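Local coordinates for protein extracellular sialidase/neuraminidase, putative (Aspergillus fumigatus, PDB 2XZI) that probably hydrolyses terminal sialic acids from glycoconjugates, acting chiefly on the deaminated sugar KDN, through a six-bladed beta-propeller fold, at residues Q221-A226 against L259-F265; G190-T194 against T231-T235; P201-N206 against A226-I232; L117-W121 against W182-G186; G250-V254 against F265-A269. All coordinates share one frame; numbering follows the deposited sequence.

Overall arrangement
From the N terminus, contact 4 comes first: it closes the long excursion from strand 115-122 to the loop at 182-186, and it is complete before any other begins. Contact 2 opens at 190-194 and contact 3 at 201-206; both end on the strand 230-234 region, where they share T231 and I232, and together they join one propeller blade to the next. Contact 1 starts between the arms of contact 3 and closes at 259-265, so it crosses contacts 2 and 3 and adds a second tie between these blades. Contact 5 crosses contact 1, shares F265 with it, and closes the hairpin of strands 250-258 and 261-268.

Contact 1 (Q221-A226 against L259-F265); sequences QRLSGA and LEGFGAF
F265 lays one face of its ring against A226, whose CA sits 3.8 Å from the ring centroid and only 22° off the ring normal, a CH-pi contact. The methyl group adds to it, with A226 CB 3.6 Å from F265 CZ. A different side of the ring meets the type II turn L223-A226: S224 O lies near the ring plane at its edge, 3.5 Å from F265 CD1. The same carbonyl is tied to the F265 backbone through one water, which donates to S224 O (2.9 Å) and accepts from F265 N (2.8 Å), so the turn meets F265 both at its ring edge and, through the water, at its backbone N. Glycine at 225 suits the turn, having a positive phi.

Q221 reaches out with CG trans to its backbone N (chi1 176°) and an extended chain, which delivers its amide to the ring of F262. The two planes are 80° apart; Q221 OE1 comes within 3.5 Å of F262 CE1, and NE2 lies at the ring edge, in plane. No hydrogen bond crosses here: the amide is fixed instead by N206 ND2 at OE1 and by T258 O at NE2. Beside it, L223 CD2 presses on F262 CD1 at 3.4 Å. Q221 and L259 also line a nitrite site with R210 and S219.

The contact thus joins strand 217-222, the outermost strand of its blade, to the 250-258/261-268 hairpin of the next, with L223 and F262 reaching N206 on strand 205-210 and R242 and L240, respectively, on strand 240-244.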
# COMPACT_ATOMS: atom_id res chain seq x y z
N GLN A 221 -14.12 4.87 13.17
CA GLN A 221 -14.50 3.66 13.88
C GLN A 221 -13.29 3.17 14.66
O GLN A 221 -12.31 2.65 14.08
CB GLN A 221 -14.98 2.59 12.89
CG GLN A 221 -15.30 1.27 13.56
CD GLN A 221 -15.66 0.18 12.57
OE1 GLN A 221 -14.97 -0.02 11.56
NE2 GLN A 221 -16.71 -0.58 12.87
N ARG A 222 -13.30 3.38 15.97
CA ARG A 222 -12.16 2.96 16.80
C ARG A 222 -12.14 1.45 16.94
O ARG A 222 -13.18 0.81 17.05
CB ARG A 222 -12.20 3.61 18.19
CG ARG A 222 -12.13 5.13 18.21
CD ARG A 222 -10.79 5.68 17.71
NE ARG A 222 -9.68 5.49 18.65
CZ ARG A 222 -9.41 6.29 19.68
NH1 ARG A 222 -10.20 7.32 19.98
NH2 ARG A 222 -8.37 6.06 20.44
N LEU A 223 -10.93 0.89 16.91
CA LEU A 223 -10.73 -0.55 17.01
C LEU A 223 -9.78 -0.93 18.11
O LEU A 223 -8.60 -0.55 18.06
CB LEU A 223 -10.14 -1.11 15.72
CG LEU A 223 -10.90 -0.86 14.43
CD1 LEU A 223 -9.99 -1.19 13.23
CD2 LEU A 223 -12.20 -1.64 14.41
N SER A 224 -10.26 -1.79 19.00
CA SER A 224 -9.46 -2.30 20.09
C SER A 224 -8.55 -3.44 19.61
O SER A 224 -9.01 -4.44 19.07
CB SER A 224 -10.37 -2.76 21.24
OG SER A 224 -9.62 -3.25 22.33
N GLY A 225 -7.25 -3.26 19.81
CA GLY A 225 -6.27 -4.27 19.42
C GLY A 225 -5.70 -4.16 18.02
O GLY A 225 -4.91 -5.02 17.63
N ALA A 226 -6.10 -3.13 17.26
CA ALA A 226 -5.61 -2.96 15.88
C ALA A 226 -4.16 -2.53 15.86
O ALA A 226 -3.65 -1.95 16.82
CB ALA A 226 -6.48 -1.95 15.11
N LEU A 259 -19.61 -2.48 10.10
CA LEU A 259 -19.63 -1.06 10.47
C LEU A 259 -20.16 -0.78 11.88
O LEU A 259 -20.00 0.32 12.40
CB LEU A 259 -20.38 -0.23 9.43
CG LEU A 259 -19.70 -0.11 8.07
CD1 LEU A 259 -20.57 0.71 7.14
CD2 LEU A 259 -18.31 0.51 8.19
N GLU A 260 -20.78 -1.78 12.49
CA GLU A 260 -21.27 -1.65 13.86
C GLU A 260 -20.24 -2.04 14.92
O GLU A 260 -20.44 -1.78 16.11
CB GLU A 260 -22.53 -2.48 14.06
CG GLU A 260 -23.74 -1.97 13.28
CD GLU A 260 -24.94 -2.93 13.32
OE1 GLU A 260 -24.83 -4.04 13.89
OE2 GLU A 260 -25.99 -2.57 12.75
N GLY A 261 -19.14 -2.67 14.50
CA GLY A 261 -18.10 -3.07 15.43
C GLY A 261 -17.31 -4.30 15.04
O GLY A 261 -17.76 -5.10 14.20
N PHE A 262 -16.14 -4.45 15.65
CA PHE A 262 -15.27 -5.58 15.41
C PHE A 262 -15.07 -6.43 16.63
O PHE A 262 -15.14 -5.94 17.76
CB PHE A 262 -13.89 -5.12 14.93
CG PHE A 262 -13.82 -4.80 13.47
CD1 PHE A 262 -14.51 -3.71 12.94
CD2 PHE A 262 -13.05 -5.59 12.62
CE1 PHE A 262 -14.42 -3.43 11.58
CE2 PHE A 262 -12.97 -5.30 11.27
CZ PHE A 262 -13.64 -4.23 10.76
N GLY A 263 -14.79 -7.71 16.39
CA GLY A 263 -14.33 -8.61 17.44
C GLY A 263 -12.85 -8.41 17.69
O GLY A 263 -12.22 -7.49 17.13
N ALA A 264 -12.29 -9.29 18.51
CA ALA A 264 -10.89 -9.20 18.89
C ALA A 264 -9.92 -9.52 17.75
O ALA A 264 -10.22 -10.31 16.85
CB ALA A 264 -10.60 -10.11 20.07
N PHE A 265 -8.76 -8.87 17.82
CA PHE A 265 -7.62 -9.24 16.99
C PHE A 265 -6.91 -10.45 17.58
O PHE A 265 -6.71 -10.53 18.79
CB PHE A 265 -6.63 -8.09 16.85
CG PHE A 265 -7.05 -7.06 15.84
CD1 PHE A 265 -7.94 -6.04 16.20
CD2 PHE A 265 -6.56 -7.10 14.52
CE1 PHE A 265 -8.35 -5.07 15.26
CE2 PHE A 265 -6.97 -6.12 13.59
CZ PHE A 265 -7.86 -5.12 13.96
O HOH W 1 -8.25 -7.10 19.99

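Contact 2 (G190-T194 against T231-T235); sequences GIRLT and TIVQT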
# COMPACT_ATOMS: atom_id res chain seq x y z
N GLY A 190 -7.73 1.71 0.55
CA GLY A 190 -9.07 1.56 1.11
C GLY A 190 -9.99 0.82 0.14
O GLY A 190 -9.57 0.43 -0.96
N ILE A 191 -11.24 0.63 0.56
CA ILE A 191 -12.21 -0.14 -0.21
C ILE A 191 -13.56 0.53 -0.24
O ILE A 191 -13.86 1.39 0.58
CB ILE A 191 -12.38 -1.58 0.36
CG1 ILE A 191 -12.90 -1.54 1.80
CG2 ILE A 191 -11.07 -2.38 0.20
CD1 ILE A 191 -13.13 -2.89 2.42
N ARG A 192 -14.37 0.11 -1.21
CA ARG A 192 -15.79 0.48 -1.28
C ARG A 192 -16.60 -0.78 -1.06
O ARG A 192 -16.39 -1.80 -1.75
CB ARG A 192 -16.10 1.12 -2.64
CG ARG A 192 -17.50 1.72 -2.78
CD ARG A 192 -18.44 0.73 -3.44
NE ARG A 192 -19.64 1.37 -4.00
CZ ARG A 192 -20.77 0.73 -4.30
NH1 ARG A 192 -20.88 -0.59 -4.09
NH2 ARG A 192 -21.79 1.39 -4.80
N LEU A 193 -17.56 -0.71 -0.13
CA LEU A 193 -18.36 -1.87 0.27
C LEU A 193 -19.52 -2.10 -0.69
O LEU A 193 -19.98 -1.17 -1.35
CB LEU A 193 -18.90 -1.67 1.68
CG LEU A 193 -17.85 -1.34 2.76
CD1 LEU A 193 -18.53 -1.32 4.14
CD2 LEU A 193 -16.75 -2.38 2.78
N THR A 194 -20.00 -3.34 -0.72
CA THR A 194 -21.21 -3.67 -1.47
C THR A 194 -22.35 -2.72 -1.07
O THR A 194 -23.12 -2.31 -1.91
CB THR A 194 -21.64 -5.14 -1.26
OG1 THR A 194 -21.79 -5.39 0.14
CG2 THR A 194 -20.61 -6.09 -1.86
N THR A 231 -4.71 -3.45 6.96
CA THR A 231 -5.36 -3.72 5.67
C THR A 231 -6.82 -4.05 5.95
O THR A 231 -7.16 -4.54 7.03
CB THR A 231 -4.72 -4.88 4.86
OG1 THR A 231 -5.11 -6.17 5.38
CG2 THR A 231 -3.19 -4.78 4.83
N ILE A 232 -7.67 -3.77 4.97
CA ILE A 232 -9.11 -4.02 5.07
C ILE A 232 -9.62 -4.69 3.80
O ILE A 232 -9.19 -4.36 2.67
CB ILE A 232 -9.89 -2.70 5.36
CG1 ILE A 232 -11.35 -2.96 5.76
CG2 ILE A 232 -9.84 -1.73 4.16
CD1 ILE A 232 -11.55 -3.31 7.20
N VAL A 233 -10.51 -5.66 3.98
CA VAL A 233 -11.23 -6.25 2.85
C VAL A 233 -12.65 -6.58 3.29
O VAL A 233 -12.91 -6.77 4.49
CB VAL A 233 -10.49 -7.49 2.26
CG1 VAL A 233 -10.85 -8.78 3.02
CG2 VAL A 233 -10.77 -7.65 0.75
N GLN A 234 -13.55 -6.62 2.32
CA GLN A 234 -14.88 -7.14 2.55
C GLN A 234 -14.85 -8.57 2.04
O GLN A 234 -14.56 -8.81 0.87
CB GLN A 234 -15.92 -6.33 1.80
CG GLN A 234 -17.33 -6.65 2.24
CD GLN A 234 -18.39 -5.85 1.50
OE1 GLN A 234 -18.14 -5.24 0.45
NE2 GLN A 234 -19.59 -5.86 2.06
N THR A 235 -15.10 -9.50 2.94
CA THR A 235 -15.04 -10.93 2.65
C THR A 235 -16.30 -11.34 1.88
O THR A 235 -17.24 -10.56 1.80
CB THR A 235 -14.76 -11.77 3.92
OG1 THR A 235 -15.58 -11.30 5.00
CG2 THR A 235 -13.30 -11.59 4.34
O HOH W 2 -15.68 -4.35 -0.91
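Q234 and T194 grip each other by two hydrogen bonds. The backbone N of T194 donates to Q234 OE1 over 2.9 Å, a fairly straight bond that meets a lone pair in the carbonyl plane. In return Q234 NE2 donates to T194 OG1 at 3.0 Å, though the hydroxyl is tilted 23° out of the amide plane. The extended chain of Q234 carries the amide to T194, and chi1 of T194, 55°, sets OG1 between its own backbone N and carbonyl carbon, where NE2 can reach it.

A water joins the same site, donating to Q234 OE1 (2.9 Å) and to R192 O (2.8 Å). Since Q234 NE2 also bonds to G238 O, each polar atom of this buried amide has two partners, which should hold its orientation firmly. R192 itself turns elsewhere, to a salt bridge with D111.

Next to the polar site, I191 crosses I232 at about a right angle, its CD1 3.8 Å from I232 CG1, while its CG2 branch meets I232 O at 3.7 Å.

Over their touching parts the segments run only 15° apart, yet no backbone-to-backbone hydrogen bond links them: these are the first strands of successive propeller blades, joined by side-chain packing and side-chain-to-backbone bonds. I232 and L193 both lean on V199 of strand 198-202, and V233 turns to V280 and R282 on strand 279-284 of the following blade.

Contact 3 (P201-N206 against A226-I232); sequences PAMGRN and AGAEGTI. With KDM (deamino-alpha-neuraminic acid), chain C.
M203 has CG trans to its backbone N (chi1 168°), and its extended chain runs alongside A228, bringing SD to 4.1 Å from A228 CB while M203 CB rests 3.5 Å from A228 O. At the other end of the contact, I232 has CG2 lodged between its backbone N and carbonyl carbon, which turns that methyl onto the proline ring: I232 CG2 lies 3.6 Å from P201 CD. P201 CG also packs on the backbone, 3.5 Å from G230 O.

Beside M203, a backbone bond runs from G204 N to G227 O, 3.1 Å long with an N-H...O angle of 162°. M203 CA approaches the same oxygen at 3.4 Å in a CA-H...O contact. G204 belongs to a type II turn, A202-R205, that joins strands 198-202 and 205-210 in a tight beta hairpin of one propeller blade, so the turn is seated on the loop that enters the next blade. A226 CB also touches the turn, 3.8 Å from G204 CA. R205, whose side chain sets out away from 226-232, donates from NH1 to M203 O in the guanidinium plane while its salt bridge goes to D183.

That entering loop carries E229, which points away from the hairpin and into the sugar pocket, where its OE2 comes to 3.4 Å from C6 of the bound deamino-alpha-neuraminic acid. E229 also pairs with R245 and is hydrogen-bonded to Y338 OH, a pairing consistent with the tyrosine-glutamate couple of sialidase active sites.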
# COMPACT_ATOMS: atom_id res chain seq x y z
N PRO A 201 -8.31 1.81 6.09
CA PRO A 201 -7.69 1.33 7.32
C PRO A 201 -6.64 2.30 7.82
O PRO A 201 -5.90 2.87 7.02
CB PRO A 201 -7.03 0.01 6.88
CG PRO A 201 -6.65 0.26 5.45
CD PRO A 201 -7.75 1.15 4.89
N ALA A 202 -6.56 2.46 9.13
CA ALA A 202 -5.58 3.33 9.76
C ALA A 202 -5.13 2.77 11.10
O ALA A 202 -5.66 1.75 11.58
CB ALA A 202 -6.12 4.75 9.92
N MET A 203 -4.17 3.45 11.71
CA MET A 203 -3.67 3.01 13.01
C MET A 203 -4.81 3.06 14.05
O MET A 203 -5.44 4.09 14.23
CB MET A 203 -2.52 3.91 13.46
CG MET A 203 -2.13 3.73 14.92
SD MET A 203 -0.60 4.60 15.25
CE MET A 203 -0.73 4.93 17.00
N GLY A 204 -5.08 1.91 14.69
CA GLY A 204 -6.08 1.82 15.76
C GLY A 204 -7.52 2.10 15.36
O GLY A 204 -8.39 2.23 16.23
N ARG A 205 -7.83 2.19 14.06
CA ARG A 205 -9.15 2.67 13.65
C ARG A 205 -9.37 2.47 12.16
O ARG A 205 -8.40 2.34 11.40
CB ARG A 205 -9.29 4.16 13.98
CG ARG A 205 -8.49 5.11 13.07
CD ARG A 205 -8.19 6.39 13.83
NE ARG A 205 -7.61 7.48 13.03
CZ ARG A 205 -6.33 7.61 12.68
NH1 ARG A 205 -5.43 6.68 12.97
NH2 ARG A 205 -5.96 8.71 12.03
N ASN A 206 -10.64 2.41 11.76
CA ASN A 206 -11.00 2.60 10.35
C ASN A 206 -11.56 4.00 10.17
O ASN A 206 -12.21 4.55 11.08
CB ASN A 206 -12.07 1.61 9.90
CG ASN A 206 -11.61 0.19 9.92
OD1 ASN A 206 -10.48 -0.13 9.54
ND2 ASN A 206 -12.51 -0.71 10.32
N ALA A 226 -6.10 -3.13 17.26
CA ALA A 226 -5.61 -2.96 15.88
C ALA A 226 -4.16 -2.53 15.86
O ALA A 226 -3.65 -1.95 16.82
CB ALA A 226 -6.48 -1.95 15.11
N GLY A 227 -3.49 -2.83 14.76
CA GLY A 227 -2.12 -2.38 14.56
C GLY A 227 -1.99 -0.96 14.05
O GLY A 227 -2.99 -0.24 13.84
N ALA A 228 -0.75 -0.54 13.86
CA ALA A 228 -0.44 0.74 13.24
C ALA A 228 -0.66 0.68 11.73
O ALA A 228 -1.15 1.64 11.15
CB ALA A 228 0.99 1.16 13.56
N GLU A 229 -0.28 -0.43 11.09
CA GLU A 229 -0.39 -0.58 9.63
C GLU A 229 -1.38 -1.68 9.31
O GLU A 229 -1.07 -2.87 9.40
CB GLU A 229 0.96 -0.89 8.99
CG GLU A 229 1.95 0.26 9.01
CD GLU A 229 3.28 -0.06 8.34
OE1 GLU A 229 3.57 -1.26 8.09
OE2 GLU A 229 3.99 0.92 8.02
N GLY A 230 -2.60 -1.27 8.97
CA GLY A 230 -3.67 -2.19 8.70
C GLY A 230 -4.06 -2.33 7.25
O GLY A 230 -3.77 -1.45 6.43
N THR A 231 -4.71 -3.45 6.96
CA THR A 231 -5.36 -3.72 5.67
C THR A 231 -6.82 -4.05 5.95
O THR A 231 -7.16 -4.54 7.03
CB THR A 231 -4.72 -4.88 4.86
OG1 THR A 231 -5.11 -6.17 5.38
CG2 THR A 231 -3.19 -4.78 4.83
N ILE A 232 -7.67 -3.77 4.97
CA ILE A 232 -9.11 -4.02 5.07
C ILE A 232 -9.62 -4.69 3.80
O ILE A 232 -9.19 -4.36 2.67
CB ILE A 232 -9.89 -2.70 5.36
CG1 ILE A 232 -11.35 -2.96 5.76
CG2 ILE A 232 -9.84 -1.73 4.16
CD1 ILE A 232 -11.55 -3.31 7.20
C2 KDM C . 8.77 1.05 8.45
C1 KDM C . 9.20 -0.36 8.07
C3 KDM C . 8.45 1.88 7.19
C4 KDM C . 7.41 3.01 7.45
C5 KDM C . 7.16 3.34 8.93
C6 KDM C . 6.76 2.05 9.67
C7 KDM C . 6.72 2.21 11.20
C8 KDM C . 6.14 0.96 11.87
C9 KDM C . 6.14 1.09 13.38
O5 KDM C . 6.17 4.38 9.07
O1A KDM C . 9.66 -0.55 6.91
O1B KDM C . 9.07 -1.23 8.96
O4 KDM C . 7.87 4.19 6.79
O6 KDM C . 7.64 0.91 9.38
O7 KDM C . 8.05 2.44 11.68
O8 KDM C . 4.78 0.75 11.46
O9 KDM C . 5.23 2.15 13.72
O2 KDM C . 9.89 1.60 9.14

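Contact 4 (L117-W121 against W182-G186); sequences LFLSW and WDAVG. With KDM (deamino-alpha-neuraminic acid), chain C.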
# COMPACT_ATOMS: atom_id res chain seq x y z
N LEU A 117 -7.04 10.12 -1.87
CA LEU A 117 -5.75 9.66 -1.38
C LEU A 117 -5.52 10.20 0.03
O LEU A 117 -5.29 11.40 0.23
CB LEU A 117 -4.62 10.04 -2.35
CG LEU A 117 -3.20 9.69 -1.93
CD1 LEU A 117 -2.95 8.22 -2.08
CD2 LEU A 117 -2.24 10.45 -2.82
N PHE A 118 -5.61 9.31 1.01
CA PHE A 118 -5.21 9.65 2.37
C PHE A 118 -3.71 9.51 2.52
O PHE A 118 -3.10 8.64 1.91
CB PHE A 118 -5.93 8.75 3.38
CG PHE A 118 -7.40 9.04 3.54
CD1 PHE A 118 -8.36 8.44 2.70
CD2 PHE A 118 -7.83 9.94 4.53
CE1 PHE A 118 -9.73 8.75 2.85
CE2 PHE A 118 -9.20 10.25 4.67
CZ PHE A 118 -10.14 9.64 3.83
N LEU A 119 -3.12 10.39 3.33
CA LEU A 119 -1.66 10.44 3.50
C LEU A 119 -1.35 10.80 4.94
O LEU A 119 -2.16 11.44 5.59
CB LEU A 119 -1.04 11.56 2.64
CG LEU A 119 -1.26 11.58 1.15
CD1 LEU A 119 -0.83 12.91 0.54
CD2 LEU A 119 -0.49 10.44 0.52
N SER A 120 -0.16 10.41 5.40
CA SER A 120 0.40 10.87 6.66
C SER A 120 1.48 11.92 6.39
O SER A 120 2.11 11.93 5.32
CB SER A 120 1.01 9.68 7.42
OG SER A 120 0.02 8.71 7.77
N TRP A 121 1.67 12.83 7.36
CA TRP A 121 2.71 13.84 7.28
C TRP A 121 3.37 13.96 8.64
O TRP A 121 2.70 13.81 9.68
CB TRP A 121 2.08 15.19 6.92
CG TRP A 121 3.02 16.33 6.92
CD1 TRP A 121 3.74 16.77 5.85
CD2 TRP A 121 3.35 17.21 8.01
NE1 TRP A 121 4.50 17.85 6.20
CE2 TRP A 121 4.29 18.15 7.52
CE3 TRP A 121 2.95 17.29 9.36
CZ2 TRP A 121 4.84 19.16 8.33
CZ3 TRP A 121 3.51 18.30 10.17
CH2 TRP A 121 4.44 19.21 9.64
N TRP A 182 2.48 9.62 17.30
CA TRP A 182 2.59 8.82 16.09
C TRP A 182 1.20 8.51 15.54
O TRP A 182 0.22 8.40 16.29
CB TRP A 182 3.38 7.52 16.31
CG TRP A 182 3.64 6.79 15.03
CD1 TRP A 182 3.05 5.63 14.61
CD2 TRP A 182 4.57 7.16 13.99
NE1 TRP A 182 3.54 5.26 13.37
CE2 TRP A 182 4.46 6.20 12.96
CE3 TRP A 182 5.47 8.24 13.83
CZ2 TRP A 182 5.24 6.25 11.80
CZ3 TRP A 182 6.23 8.29 12.66
CH2 TRP A 182 6.11 7.31 11.67
N ASP A 183 1.12 8.40 14.21
CA ASP A 183 -0.08 7.95 13.52
C ASP A 183 0.34 7.36 12.19
O ASP A 183 1.48 7.57 11.74
CB ASP A 183 -1.09 9.10 13.27
CG ASP A 183 -2.43 8.61 12.74
OD1 ASP A 183 -2.79 7.44 13.04
OD2 ASP A 183 -3.10 9.40 12.01
N ALA A 184 -0.58 6.63 11.57
CA ALA A 184 -0.38 6.08 10.22
C ALA A 184 -1.72 5.83 9.61
O ALA A 184 -2.67 5.44 10.29
CB ALA A 184 0.42 4.78 10.27
N VAL A 185 -1.82 6.06 8.30
CA VAL A 185 -2.95 5.56 7.50
C VAL A 185 -2.41 4.50 6.55
O VAL A 185 -1.28 4.62 6.04
CB VAL A 185 -3.71 6.70 6.76
CG1 VAL A 185 -2.78 7.46 5.80
CG2 VAL A 185 -4.97 6.17 6.07
N GLY A 186 -3.18 3.43 6.35
CA GLY A 186 -2.71 2.31 5.53
C GLY A 186 -1.32 1.85 5.97
O GLY A 186 -1.10 1.62 7.15
C2 KDM C . 8.77 1.05 8.45
C1 KDM C . 9.20 -0.36 8.07
C3 KDM C . 8.45 1.88 7.19
C4 KDM C . 7.41 3.01 7.45
C5 KDM C . 7.16 3.34 8.93
C6 KDM C . 6.76 2.05 9.67
C7 KDM C . 6.72 2.21 11.20
C8 KDM C . 6.14 0.96 11.87
C9 KDM C . 6.14 1.09 13.38
O5 KDM C . 6.17 4.38 9.07
O1A KDM C . 9.66 -0.55 6.91
O1B KDM C . 9.07 -1.23 8.96
O4 KDM C . 7.87 4.19 6.79
O6 KDM C . 7.64 0.91 9.38
O7 KDM C . 8.05 2.44 11.68
O8 KDM C . 4.78 0.75 11.46
O9 KDM C . 5.23 2.15 13.72
O2 KDM C . 9.89 1.60 9.14
O HOH W 3 -1.34 9.98 9.75
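On the propeller blade that holds strand 115-122, the side chains of S120 and F118 receive V185 from the loop that leads on to the next blade. V185 N donates to S120 OG across 3.3 Å, a bent bond with an N-H...O angle of 145°. A water bridges the same hydroxyl to the loop's carboxylate, 2.7 Å from S120 OG and 2.9 Å from D183 OD2, giving the loop a second tether there. Both methyls of V185 pack on the side of the strand that carries F118 and S120: chi1 of 59° places CG1 between the backbone N and carbonyl carbon, 3.6 Å from S120 OG, and CG2 reaches F118 CB at 3.8 Å.

This is an inter-blade seam with no strand pairing across it; the directions of the touching parts are 152° apart. Further anchors hold the loop, with D183 O bonded to R151 and V185 O to N104.

Just ahead of the anchored residues, W182 turns its indole into the sugar pocket. O5 of the deamino-alpha-neuraminic acid lies in the plane of the indole, at its edge, 3.4 Å from W182 CZ2, and R151 makes a cation-pi contact with the same side chain.

Contact 5 (G250-V254 against F265-A269); sequences GYRMV and FAPDA
V254 and A266 form a hydrogen-bonded antiparallel pair. V254 N donates to A266 O over 2.9 Å, a bond that is almost straight, with an N-H...O angle of 178°. The return bond, A266 N to V254 O, measures 3.0 Å. Two residues along, D268 N donates to R252 O at 2.8 Å, the shortest of the three. R252 O is touched a second time by P267 CA, in a CA-H...O contact, so both this carbonyl and that of V254, which takes one from F265 CA, meet a CA as well as an N-H.

Between these bonds sits the non-hydrogen-bonded pair M253-P267, where the proline, lacking an N-H, costs no bond. Here the side chains lie side by side and point the same way. M253 is bent at chi2 and chi3, which brings its thioether alongside the proline: SD lies 3.9 Å from P267 CB. Y251 CB packs against the same proline carbon at 4.0 Å, and its ring runs on to A269, with Y251 CE1 3.6 Å from A269 O. V254 and D268 are likewise aligned, V254 CG2 being 4.0 Å from D268 CB; the carboxylate of D268 itself bonds to G270 N. At the far end M253 O stands at the edge of the F265 ring.

Within this beta hairpin the N-to-C directions of the two short strands are 128° apart, well short of straight antiparallel. Strand 250-258 pairs on its other edge with 240-244, whose Y241 and N243 receive V254, while R252 reaches across to N243 and D273.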
# COMPACT_ATOMS: atom_id res chain seq x y z
N GLY A 250 6.11 -12.52 13.76
CA GLY A 250 5.36 -13.73 14.01
C GLY A 250 4.33 -13.98 12.94
O GLY A 250 4.60 -14.71 11.97
N TYR A 251 3.15 -13.38 13.12
CA TYR A 251 1.96 -13.66 12.31
C TYR A 251 1.12 -12.42 12.11
O TYR A 251 1.13 -11.51 12.94
CB TYR A 251 1.09 -14.73 13.01
CG TYR A 251 1.85 -16.01 13.25
CD1 TYR A 251 1.98 -16.96 12.24
CD2 TYR A 251 2.47 -16.25 14.47
CE1 TYR A 251 2.71 -18.13 12.44
CE2 TYR A 251 3.19 -17.41 14.69
CZ TYR A 251 3.30 -18.34 13.67
OH TYR A 251 4.01 -19.50 13.88
N ARG A 252 0.37 -12.41 11.01
CA ARG A 252 -0.62 -11.36 10.79
C ARG A 252 -1.68 -11.37 11.90
O ARG A 252 -2.03 -12.44 12.42
CB ARG A 252 -1.30 -11.54 9.45
CG ARG A 252 -0.37 -11.58 8.25
CD ARG A 252 0.39 -10.29 8.01
NE ARG A 252 -0.48 -9.15 7.72
CZ ARG A 252 -0.02 -7.93 7.46
NH1 ARG A 252 1.29 -7.71 7.42
NH2 ARG A 252 -0.88 -6.96 7.20
N MET A 253 -2.15 -10.19 12.27
CA MET A 253 -3.19 -10.05 13.28
C MET A 253 -4.52 -9.78 12.60
O MET A 253 -4.67 -8.79 11.87
CB MET A 253 -2.83 -8.92 14.25
CG MET A 253 -1.54 -9.16 15.04
SD MET A 253 -1.62 -10.60 16.13
CE MET A 253 -2.69 -9.97 17.40
N VAL A 254 -5.50 -10.65 12.82
CA VAL A 254 -6.77 -10.61 12.10
C VAL A 254 -7.95 -10.33 13.03
O VAL A 254 -8.02 -10.88 14.14
CB VAL A 254 -7.01 -11.92 11.27
CG1 VAL A 254 -8.43 -12.01 10.72
CG2 VAL A 254 -6.00 -12.01 10.13
N PHE A 265 -8.76 -8.87 17.82
CA PHE A 265 -7.62 -9.24 16.99
C PHE A 265 -6.91 -10.45 17.58
O PHE A 265 -6.71 -10.53 18.79
CB PHE A 265 -6.63 -8.09 16.85
CG PHE A 265 -7.05 -7.06 15.84
CD1 PHE A 265 -7.94 -6.04 16.20
CD2 PHE A 265 -6.56 -7.10 14.52
CE1 PHE A 265 -8.35 -5.07 15.26
CE2 PHE A 265 -6.97 -6.12 13.59
CZ PHE A 265 -7.86 -5.12 13.96
N ALA A 266 -6.54 -11.39 16.71
CA ALA A 266 -5.80 -12.59 17.10
C ALA A 266 -4.85 -13.00 15.99
O ALA A 266 -5.15 -12.77 14.81
CB ALA A 266 -6.77 -13.72 17.44
N PRO A 267 -3.70 -13.60 16.34
CA PRO A 267 -2.76 -13.98 15.29
C PRO A 267 -3.36 -15.06 14.39
O PRO A 267 -4.07 -15.95 14.88
CB PRO A 267 -1.55 -14.50 16.06
CG PRO A 267 -2.07 -14.80 17.43
CD PRO A 267 -3.17 -13.85 17.70
N ASP A 268 -3.09 -14.96 13.09
CA ASP A 268 -3.50 -15.98 12.13
C ASP A 268 -2.30 -16.88 11.90
O ASP A 268 -1.35 -16.49 11.23
CB ASP A 268 -3.95 -15.34 10.81
CG ASP A 268 -4.53 -16.36 9.84
OD1 ASP A 268 -4.12 -17.54 9.87
OD2 ASP A 268 -5.39 -15.97 9.03
N ALA A 269 -2.35 -18.08 12.47
CA ALA A 269 -1.21 -18.99 12.40
C ALA A 269 -0.91 -19.47 10.98
O ALA A 269 0.17 -20.00 10.71
CB ALA A 269 -1.42 -20.17 13.35